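Side-chain contact in tylactone synthase starter module and modules 1 & 2 (PDB 2Z5L), which probably reduces the beta-keto group of a polyketide intermediate with NADPH, as the first ketoreductase of the tylosin synthase, setting the chirality of the resulting alcohol: residues 417-420 with 425-428. Numbering follows the deposited sequence.
Sequences RRRA and ATSV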
# COMPACT_ATOMS: atom_id res chain seq x y z
N ARG A 417 -1.74 13.01 0.46
CA ARG A 417 -2.45 14.02 -0.29
C ARG A 417 -3.31 14.91 0.59
O ARG A 417 -3.44 16.11 0.34
CB ARG A 417 -3.30 13.39 -1.39
CG ARG A 417 -2.48 12.72 -2.49
CD ARG A 417 -3.33 12.48 -3.71
NE ARG A 417 -4.54 11.72 -3.40
CZ ARG A 417 -4.57 10.40 -3.19
NH1 ARG A 417 -3.45 9.69 -3.25
NH2 ARG A 417 -5.72 9.79 -2.94
N ARG A 418 -3.90 14.32 1.63
CA ARG A 418 -4.76 15.08 2.54
C ARG A 418 -4.01 16.14 3.33
O ARG A 418 -4.39 17.31 3.33
CB ARG A 418 -5.48 14.15 3.53
CG ARG A 418 -6.77 13.56 3.02
CD ARG A 418 -7.43 12.71 4.10
NE ARG A 418 -7.90 13.50 5.24
CZ ARG A 418 -9.05 14.19 5.25
NH1 ARG A 418 -9.84 14.18 4.19
NH2 ARG A 418 -9.39 14.88 6.33
N ARG A 419 -2.96 15.71 4.01
CA ARG A 419 -2.17 16.61 4.83
C ARG A 419 -1.60 17.75 3.99
O ARG A 419 -1.82 18.92 4.30
CB ARG A 419 -1.06 15.83 5.52
CG ARG A 419 -1.58 14.89 6.60
CD ARG A 419 -1.97 15.66 7.85
NE ARG A 419 -0.78 16.08 8.59
CZ ARG A 419 -0.10 15.30 9.42
NH1 ARG A 419 -0.51 14.05 9.65
NH2 ARG A 419 1.01 15.75 9.99
N ALA A 420 -0.90 17.42 2.92
CA ALA A 420 -0.31 18.43 2.05
C ALA A 420 -1.37 19.38 1.50
O ALA A 420 -1.05 20.41 0.90
CB ALA A 420 0.46 17.77 0.91
N ALA A 425 -5.10 13.97 8.73
CA ALA A 425 -4.99 12.59 8.27
C ALA A 425 -3.74 11.92 8.81
O ALA A 425 -2.68 12.54 8.90
CB ALA A 425 -4.98 12.54 6.73
N THR A 426 -3.86 10.65 9.17
CA THR A 426 -2.75 9.85 9.70
C THR A 426 -2.95 8.42 9.17
O THR A 426 -4.05 7.87 9.25
CB THR A 426 -2.78 9.81 11.25
OG1 THR A 426 -2.92 11.14 11.77
CG2 THR A 426 -1.50 9.21 11.78
N SER A 427 -1.89 7.81 8.64
CA SER A 427 -1.98 6.45 8.11
C SER A 427 -0.92 5.55 8.73
O SER A 427 0.28 5.79 8.57
CB SER A 427 -1.81 6.46 6.58
OG SER A 427 -1.96 5.16 6.03
N VAL A 428 -1.36 4.52 9.46
CA VAL A 428 -0.42 3.62 10.12
C VAL A 428 -0.40 2.24 9.46
O VAL A 428 -1.43 1.58 9.37
CB VAL A 428 -0.78 3.44 11.61
CG1 VAL A 428 0.31 2.64 12.30
CG2 VAL A 428 -0.94 4.80 12.28
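R419 and R418, neighbours on the last turn of helix 402-419, meet A425 in two ways, one at its carbonyl oxygen and the other along its methyl group. R419 shows how a long side chain can curl to reach a backbone acceptor. From CB it sets out with CG beside the backbone N and anti to the carbonyl carbon (chi1 -70°), and CG comes to 4.1 Å from A425 CB. Two further bends, at chi2 and chi3, carry the chain over A425, just before the strand: CD of R419 lies 3.4 Å from A425 O, while NE and CZ stay farther from that oxygen. At the tip, NH1 gives A425 O a hydrogen bond of 2.7 Å with an N-H...O angle of 156°. The oxygen lies in the guanidinium plane, and NH1 approaches almost head-on, the C=O...N angle being 168°. NH1 is also hydrogen-bonded to D472 O and NH2 to N471 O, so three carbonyls hold the group and fix its rotation; arginine suits the place because its planar tip offers several N-H donors. R418 meets the methyl with its stem and with the NE edge of its guanidinium. Its CB and CD each lie 3.6 Å from A425 CB, and NE, hydrogen-bonded to P424 O, is 3.4 Å from that methyl. NH1 of R418 hydrogen-bonds to ND1 of H374, and the guanidinium makes a cation-pi contact with F386. Contacts this close leave little space for a larger group, and the small methyl of A425 probably lets the helix end lie near the residue leading into the strand. Here the chain leaves helix 402-419 and enters strand 426-430, completing a beta-alpha-beta unit with strand 386-391, the right-handed crossover characteristic of the Rossmann fold of short-chain dehydrogenases/reductases.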